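Local coordinates for endo-beta-1,2-glucanase (Talaromyces funiculosus, PDB 6IMV), which hydrolyses internal linkages of beta-1,2-glucan, as an endo-acting fungal glycoside hydrolase, at residues L38-S50 / K408-T420. Residues are numbered along the deposited sequence; the frame is centred on the assembly and turned at random.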
ATOM      1  N   LEU A  38      16.075   2.091   5.382  1.00 13.88           N
ATOM      2  CA  LEU A  38      15.824   0.724   4.940  1.00 14.22           C
ATOM      3  C   LEU A  38      16.324  -0.283   5.980  1.00 14.43           C
ATOM      4  O   LEU A  38      15.679  -1.310   6.199  1.00 15.23           O
ATOM      5  CB  LEU A  38      16.507   0.500   3.592  1.00 14.54           C
ATOM      6  CG  LEU A  38      15.841   1.171   2.400  1.00 14.67           C
ATOM      7  CD1 LEU A  38      16.778   1.170   1.201  1.00 14.99           C
ATOM      8  CD2 LEU A  38      14.522   0.492   2.068  1.00 14.66           C
ATOM      9  N   PHE A  39      17.483   0.004   6.586  1.00 14.67           N
ATOM     10  CA  PHE A  39      18.107  -0.873   7.592  1.00 14.59           C
ATOM     11  C   PHE A  39      17.130  -1.111   8.749  1.00 13.86           C
ATOM     12  O   PHE A  39      16.856  -2.254   9.116  1.00 13.68           O
ATOM     13  CB  PHE A  39      19.420  -0.282   8.114  1.00 14.89           C
ATOM     14  CG  PHE A  39      20.126  -1.140   9.131  1.00 15.34           C
ATOM     15  CD1 PHE A  39      20.977  -2.155   8.722  1.00 16.16           C
ATOM     16  CD2 PHE A  39      19.922  -0.960  10.493  1.00 16.29           C
ATOM     17  CE1 PHE A  39      21.618  -2.965   9.650  1.00 15.87           C
ATOM     18  CE2 PHE A  39      20.563  -1.766  11.422  1.00 16.40           C
ATOM     19  CZ  PHE A  39      21.410  -2.767  10.997  1.00 16.81           C
ATOM     20  N   TRP A  40      16.588  -0.023   9.304  1.00 13.76           N
ATOM     21  CA  TRP A  40      15.713  -0.145  10.470  1.00 13.79           C
ATOM     22  C   TRP A  40      14.310  -0.632  10.077  1.00 13.55           C
ATOM     23  O   TRP A  40      13.705  -1.416  10.827  1.00 13.49           O
ATOM     24  CB  TRP A  40      15.715   1.151  11.277  1.00 14.06           C
ATOM     25  CG  TRP A  40      16.971   1.228  12.083  1.00 14.04           C
ATOM     26  CD1 TRP A  40      18.081   1.960  11.793  1.00 14.44           C
ATOM     27  CD2 TRP A  40      17.288   0.451  13.253  1.00 14.52           C
ATOM     28  NE1 TRP A  40      19.058   1.717  12.721  1.00 14.94           N
ATOM     29  CE2 TRP A  40      18.603   0.791  13.625  1.00 14.52           C
ATOM     30  CE3 TRP A  40      16.589  -0.493  14.023  1.00 14.78           C
ATOM     31  CZ2 TRP A  40      19.225   0.237  14.742  1.00 14.83           C
ATOM     32  CZ3 TRP A  40      17.206  -1.046  15.123  1.00 15.09           C
ATOM     33  CH2 TRP A  40      18.505  -0.678  15.479  1.00 15.24           C
ATOM     34  N   GLU A  41      13.819  -0.215   8.902  1.00 13.08           N
ATOM     35  CA  GLU A  41      12.546  -0.728   8.395  1.00 12.98           C
ATOM     36  C   GLU A  41      12.600  -2.262   8.288  1.00 13.17           C
ATOM     37  O   GLU A  41      11.628  -2.948   8.599  1.00 13.60           O
ATOM     38  CB  GLU A  41      12.204  -0.093   7.042  1.00 12.76           C
ATOM     39  CG  GLU A  41      11.640   1.322   7.128  1.00 12.62           C
ATOM     40  CD  GLU A  41      10.666   1.562   8.263  1.00 12.49           C
ATOM     41  OE1 GLU A  41       9.619   0.877   8.316  1.00 12.86           O
ATOM     42  OE2 GLU A  41      10.968   2.421   9.102  1.00 12.87           O
ATOM     43  N   GLY A  42      13.740  -2.787   7.827  1.00 13.21           N
ATOM     44  CA  GLY A  42      13.975  -4.212   7.682  1.00 13.78           C
ATOM     45  C   GLY A  42      13.815  -5.007   8.971  1.00 14.16           C
ATOM     46  O   GLY A  42      13.500  -6.189   8.925  1.00 15.02           O
ATOM     47  N   LYS A  43      14.027  -4.370  10.128  1.00 14.80           N
ATOM     48  CA  LYS A  43      13.868  -5.035  11.427  1.00 15.75           C
ATOM     49  C   LYS A  43      12.401  -5.383  11.691  1.00 14.64           C
ATOM     50  O   LYS A  43      12.117  -6.242  12.532  1.00 14.07           O
ATOM     51  CB  LYS A  43      14.440  -4.184  12.565  1.00 17.12           C
ATOM     52  CG  LYS A  43      15.937  -3.928  12.477  1.00 18.92           C
ATOM     53  CD  LYS A  43      16.736  -5.173  12.174  1.00 21.50           C
ATOM     54  CE  LYS A  43      18.231  -4.977  12.330  1.00 23.72           C
ATOM     55  NZ  LYS A  43      18.970  -6.051  11.625  1.00 25.15           N
ATOM     56  N   PHE A  44      11.483  -4.723  10.978  1.00 13.79           N
ATOM     57  CA  PHE A  44      10.060  -5.070  11.028  1.00 13.74           C
ATOM     58  C   PHE A  44       9.853  -6.499  10.512  1.00 14.19           C
ATOM     59  O   PHE A  44       8.934  -7.206  10.960  1.00 13.59           O
ATOM     60  CB  PHE A  44       9.237  -4.062  10.226  1.00 13.05           C
ATOM     61  CG  PHE A  44       7.751  -4.320  10.170  1.00 12.87           C
ATOM     62  CD1 PHE A  44       7.002  -4.447  11.332  1.00 12.95           C
ATOM     63  CD2 PHE A  44       7.087  -4.369   8.955  1.00 12.54           C
ATOM     64  CE1 PHE A  44       5.630  -4.644  11.280  1.00 12.83           C
ATOM     65  CE2 PHE A  44       5.714  -4.568   8.903  1.00 12.59           C
ATOM     66  CZ  PHE A  44       4.990  -4.705  10.064  1.00 12.78           C
ATOM     67  N   HIS A  45      10.718  -6.918   9.575  1.00 15.21           N
ATOM     68  CA  HIS A  45      10.598  -8.214   8.911  1.00 15.67           C
ATOM     69  C   HIS A  45      11.163  -9.314   9.814  1.00 17.02           C
ATOM     70  O   HIS A  45      12.308  -9.734   9.637  1.00 17.56           O
ATOM     71  CB  HIS A  45      11.297  -8.197   7.545  1.00 15.16           C
ATOM     72  CG  HIS A  45      10.991  -9.404   6.727  1.00 14.92           C
ATOM     73  ND1 HIS A  45      11.746 -10.556   6.805  1.00 14.90           N
ATOM     74  CD2 HIS A  45      10.003  -9.656   5.844  1.00 14.79           C
ATOM     75  CE1 HIS A  45      11.246 -11.459   5.987  1.00 15.20           C
ATOM     76  NE2 HIS A  45      10.180 -10.930   5.379  1.00 14.58           N
ATOM     77  N   GLN A  46      10.345  -9.756  10.770  1.00 18.00           N
ATOM     78  CA  GLN A  46      10.687 -10.820  11.711  1.00 19.14           C
ATOM     79  C   GLN A  46       9.411 -11.595  12.062  1.00 19.53           C
ATOM     80  O   GLN A  46       8.309 -11.035  12.065  1.00 17.63           O
ATOM     81  CB  GLN A  46      11.264 -10.266  13.018  1.00 19.83           C
ATOM     82  CG  GLN A  46      12.557  -9.487  12.860  1.00 21.33           C
ATOM     83  CD  GLN A  46      13.162  -9.134  14.200  1.00 22.69           C
ATOM     84  OE1 GLN A  46      13.520 -10.022  14.970  1.00 24.36           O
ATOM     85  NE2 GLN A  46      13.303  -7.841  14.478  1.00 21.64           N
ATOM     86  N   ASN A  47       9.585 -12.881  12.379  1.00 20.57           N
ATOM     87  CA  ASN A  47       8.528 -13.733  12.885  1.00 21.88           C
ATOM     88  C   ASN A  47       7.910 -13.089  14.131  1.00 22.29           C
ATOM     89  O   ASN A  47       8.623 -12.521  14.958  1.00 23.00           O
ATOM     90  CB  ASN A  47       9.044 -15.137  13.212  1.00 22.43           C
ATOM     91  CG  ASN A  47       7.926 -16.057  13.640  1.00 23.18           C
ATOM     92  OD1 ASN A  47       6.954 -16.218  12.915  1.00 23.12           O
ATOM     93  ND2 ASN A  47       8.029 -16.629  14.831  1.00 25.91           N
ATOM     94  N   ASN A  48       6.577 -13.167  14.228  1.00 23.59           N
ATOM     95  CA  ASN A  48       5.772 -12.676  15.356  1.00 25.56           C
ATOM     96  C   ASN A  48       5.729 -11.143  15.398  1.00 23.43           C
ATOM     97  O   ASN A  48       5.074 -10.582  16.271  1.00 25.35           O
ATOM     98  CB  ASN A  48       6.243 -13.226  16.709  1.00 29.42           C
ATOM     99  CG  ASN A  48       5.678 -14.596  17.015  1.00 33.00           C
ATOM    100  OD1 ASN A  48       6.171 -15.602  16.513  1.00 41.30           O
ATOM    101  ND2 ASN A  48       4.658 -14.655  17.850  1.00 37.63           N
ATOM    102  N   ILE A  49       6.414 -10.464  14.473  1.00 20.52           N
ATOM    103  CA  ILE A  49       6.361  -9.007  14.388  1.00 17.86           C
ATOM    104  C   ILE A  49       5.492  -8.605  13.189  1.00 16.39           C
ATOM    105  O   ILE A  49       4.520  -7.872  13.366  1.00 15.18           O
ATOM    106  CB  ILE A  49       7.772  -8.396  14.298  1.00 17.73           C
ATOM    107  CG1 ILE A  49       8.667  -8.824  15.471  1.00 17.75           C
ATOM    108  CG2 ILE A  49       7.682  -6.883  14.172  1.00 17.77           C
ATOM    109  CD1 ILE A  49       8.195  -8.359  16.822  1.00 17.94           C
ATOM    110  N   SER A  50       5.871  -9.072  11.987  1.00 14.41           N
ATOM    111  CA  SER A  50       5.203  -8.677  10.738  1.00 14.37           C
ATOM    112  C   SER A  50       4.657  -9.891   9.976  1.00 14.60           C
ATOM    113  O   SER A  50       3.813  -9.716   9.097  1.00 13.87           O
ATOM    114  CB  SER A  50       6.124  -7.884   9.848  1.00 14.27           C
ATOM    115  OG  SER A  50       7.219  -8.675   9.402  1.00 14.39           O
ATOM    116  N   LYS A 408       8.657  12.589  19.301  1.00 14.69           N
ATOM    117  CA  LYS A 408       8.925  11.651  20.385  1.00 15.29           C
ATOM    118  C   LYS A 408       8.239  10.317  20.082  1.00 14.98           C
ATOM    119  O   LYS A 408       7.091  10.295  19.643  1.00 14.98           O
ATOM    120  CB  LYS A 408       8.463  12.215  21.732  1.00 16.38           C
ATOM    121  CG  LYS A 408       9.274  13.403  22.216  1.00 17.13           C
ATOM    122  CD  LYS A 408      10.694  13.030  22.530  1.00 17.87           C
ATOM    123  CE  LYS A 408      11.577  14.232  22.738  1.00 20.05           C
ATOM    124  NZ  LYS A 408      13.003  13.822  22.741  1.00 21.49           N
ATOM    125  N   LYS A 409       8.993   9.229  20.294  1.00 14.67           N
ATOM    126  CA  LYS A 409       8.561   7.833  20.148  1.00 15.00           C
ATOM    127  C   LYS A 409       8.296   7.449  18.686  1.00 13.53           C
ATOM    128  O   LYS A 409       7.705   6.424  18.450  1.00 13.16           O
ATOM    129  CB  LYS A 409       7.286   7.542  20.951  1.00 16.27           C
ATOM    130  CG  LYS A 409       7.247   8.076  22.374  1.00 17.76           C
ATOM    131  CD  LYS A 409       5.937   7.757  23.082  1.00 18.63           C
ATOM    132  CE  LYS A 409       5.993   6.462  23.859  1.00 19.17           C
ATOM    133  NZ  LYS A 409       6.741   6.602  25.137  1.00 19.11           N
ATOM    134  N   MET A 410       8.770   8.231  17.712  1.00 12.98           N
ATOM    135  CA  MET A 410       8.363   8.006  16.329  1.00 12.90           C
ATOM    136  C   MET A 410       9.401   7.173  15.558  1.00 12.16           C
ATOM    137  O   MET A 410       9.174   6.840  14.390  1.00 11.81           O
ATOM    138  CB  MET A 410       8.063   9.331  15.626  1.00 13.03           C
ATOM    139  CG  MET A 410       6.704   9.896  16.030  1.00 13.39           C
ATOM    140  SD  MET A 410       5.360   8.688  15.733  1.00 14.20           S
ATOM    141  CE  MET A 410       5.275   8.711  13.943  1.00 13.72           C
ATOM    142  N   GLN A 411      10.495   6.790  16.222  1.00 12.23           N
ATOM    143  CA  GLN A 411      11.337   5.681  15.774  1.00 12.29           C
ATOM    144  C   GLN A 411      11.392   4.612  16.867  1.00 12.45           C
ATOM    145  O   GLN A 411      11.273   4.902  18.076  1.00 12.13           O
ATOM    146  CB  GLN A 411      12.762   6.118  15.427  1.00 12.47           C
ATOM    147  CG  GLN A 411      12.858   7.040  14.226  1.00 12.40           C
ATOM    148  CD  GLN A 411      14.293   7.398  13.917  1.00 12.77           C
ATOM    149  OE1 GLN A 411      14.943   8.164  14.643  1.00 12.64           O
ATOM    150  NE2 GLN A 411      14.806   6.829  12.832  1.00 12.84           N
ATOM    151  N   ASN A 412      11.591   3.368  16.416  1.00 12.25           N
ATOM    152  CA  ASN A 412      11.697   2.203  17.274  1.00 12.26           C
ATOM    153  C   ASN A 412      12.691   1.224  16.635  1.00 12.32           C
ATOM    154  O   ASN A 412      13.144   1.461  15.519  1.00 12.69           O
ATOM    155  CB  ASN A 412      10.320   1.574  17.505  1.00 11.71           C
ATOM    156  CG  ASN A 412       9.636   1.184  16.216  1.00 11.26           C
ATOM    157  OD1 ASN A 412       9.979   0.172  15.610  1.00 11.52           O
ATOM    158  ND2 ASN A 412       8.661   1.972  15.796  1.00 11.50           N
ATOM    159  N   ILE A 413      12.973   0.115  17.329  1.00 12.97           N
ATOM    160  CA  ILE A 413      13.956  -0.891  16.871  1.00 12.97           C
ATOM    161  C   ILE A 413      13.430  -1.684  15.672  1.00 13.47           C
ATOM    162  O   ILE A 413      14.142  -2.560  15.172  1.00 14.12           O
ATOM    163  CB  ILE A 413      14.375  -1.843  18.008  1.00 13.06           C
ATOM    164  CG1 ILE A 413      13.195  -2.600  18.624  1.00 13.47           C
ATOM    165  CG2 ILE A 413      15.181  -1.105  19.063  1.00 13.26           C
ATOM    166  CD1 ILE A 413      13.614  -3.781  19.472  1.00 13.84           C
ATOM    167  N   TYR A 414      12.207  -1.382  15.211  1.00 13.50           N
ATOM    168  CA  TYR A 414      11.662  -1.954  13.973  1.00 13.20           C
ATOM    169  C   TYR A 414      11.416  -0.858  12.925  1.00 12.62           C
ATOM    170  O   TYR A 414      10.662  -1.080  11.966  1.00 12.29           O
ATOM    171  CB  TYR A 414      10.367  -2.716  14.278  1.00 13.21           C
ATOM    172  CG  TYR A 414      10.401  -3.554  15.532  1.00 13.33           C
ATOM    173  CD1 TYR A 414      10.886  -4.854  15.517  1.00 13.63           C
ATOM    174  CD2 TYR A 414       9.963  -3.039  16.747  1.00 13.36           C
ATOM    175  CE1 TYR A 414      10.931  -5.621  16.675  1.00 13.75           C
ATOM    176  CE2 TYR A 414       9.983  -3.794  17.904  1.00 13.36           C
ATOM    177  CZ  TYR A 414      10.471  -5.087  17.867  1.00 13.55           C
ATOM    178  OH  TYR A 414      10.496  -5.812  19.017  1.00 13.87           O
ATOM    179  N   GLY A 415      12.055   0.307  13.099  1.00 12.11           N
ATOM    180  CA  GLY A 415      11.948   1.439  12.160  1.00 11.89           C
ATOM    181  C   GLY A 415      10.962   2.489  12.643  1.00 11.66           C
ATOM    182  O   GLY A 415      10.899   2.772  13.834  1.00 11.33           O
ATOM    183  N   SER A 416      10.196   3.063  11.710  1.00 11.72           N
ATOM    184  CA  SER A 416       9.247   4.141  12.028  1.00 11.46           C
ATOM    185  C   SER A 416       8.056   3.594  12.827  1.00 11.33           C
ATOM    186  O   SER A 416       7.660   2.415  12.696  1.00 10.74           O
ATOM    187  CB  SER A 416       8.790   4.865  10.789  1.00 11.66           C
ATOM    188  OG  SER A 416       8.058   4.010   9.913  1.00 11.64           O
ATOM    189  N   THR A 417       7.498   4.473  13.665  1.00 11.19           N
ATOM    190  CA  THR A 417       6.292   4.212  14.434  1.00 11.48           C
ATOM    191  C   THR A 417       5.066   4.597  13.589  1.00 11.64           C
ATOM    192  O   THR A 417       5.158   5.477  12.712  1.00 11.09           O
ATOM    193  CB  THR A 417       6.369   4.972  15.763  1.00 11.78           C
ATOM    194  OG1 THR A 417       7.609   4.660  16.401  1.00 12.04           O
ATOM    195  CG2 THR A 417       5.232   4.652  16.702  1.00 11.76           C
ATOM    196  N   GLU A 418       3.925   3.957  13.879  1.00 11.52           N
ATOM    197  CA  GLU A 418       2.671   4.073  13.098  1.00 11.92           C
ATOM    198  C   GLU A 418       2.294   5.545  12.852  1.00 12.00           C
ATOM    199  O   GLU A 418       2.106   5.972  11.701  1.00 12.19           O
ATOM    200  CB  GLU A 418       1.546   3.326  13.822  1.00 12.27           C
ATOM    201  CG  GLU A 418       0.161   3.498  13.196  1.00 12.27           C
ATOM    202  CD  GLU A 418      -0.252   2.488  12.142  1.00 12.66           C
ATOM    203  OE1 GLU A 418       0.606   1.692  11.713  1.00 12.98           O
ATOM    204  OE2 GLU A 418      -1.440   2.506  11.737  1.00 12.86           O
ATOM    205  N   SER A 419       2.141   6.317  13.933  1.00 12.02           N
ATOM    206  CA  SER A 419       1.581   7.663  13.835  1.00 12.34           C
ATOM    207  C   SER A 419       1.807   8.444  15.129  1.00 12.52           C
ATOM    208  O   SER A 419       2.047   7.852  16.169  1.00 11.86           O
ATOM    209  CB  SER A 419       0.109   7.613  13.504  1.00 12.01           C
ATOM    210  OG  SER A 419      -0.641   7.173  14.618  1.00 11.93           O
ATOM    211  N   THR A 420       1.704   9.776  15.013  1.00 13.08           N
ATOM    212  CA  THR A 420       1.737  10.713  16.126  1.00 13.86           C
ATOM    213  C   THR A 420       0.626  11.755  15.936  1.00 14.50           C
ATOM    214  O   THR A 420       0.317  12.153  14.815  1.00 13.03           O
ATOM    215  CB  THR A 420       3.099  11.414  16.238  1.00 13.80           C
ATOM    216  OG1 THR A 420       3.062  12.305  17.353  1.00 13.55           O
ATOM    217  CG2 THR A 420       3.495  12.192  15.000  1.00 13.82           C
TER
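Tyr414 packs against Lys43 and Ile49 from the tip of a beta hairpin, whose type I turn runs from Asn412 to Gly415; this tip rests against helix 30-41 and the chain that follows it. The main bump is Tyr414, whose ring enters a hollow lined by Lys43 O, the backbone of Phe44, the Gln46 amide and Ile49. Lys43 O meets the ring edge in plane, 3.5 Å from Tyr414 CD1, while Ile49 CD1 lies 3.9 Å from Tyr414 CE1, the two side chains crossing at about a right angle. Gln46 NE2 donates to Lys43 O (2.8 Å) on a lone pair, which fixes its amide beside the ring edge. At the other flank the indole edge of Trp40 abuts Ile413 O, 3.4 Å from Trp40 CE3. Gly415 lies close to Trp40 and Glu41, its CA 3.4 Å from Glu41 OE2: a CB there would clash with that carboxylate and jam against Tyr414 O. Glu41 starts away from the hairpin, but a bend at chi2 (-40°) turns its carboxylate back; OE1 forms a salt bridge with Lys436, which also donates to Tyr414 O. With Glu41 cut back to an alanine, Ser416 N is likely to lose its acceptor and Lys436 its carboxylate partner. That acceptor is OE2, whose syn lone pair receives Ser416 N at 2.8 Å, with an N-H...O angle of 160°.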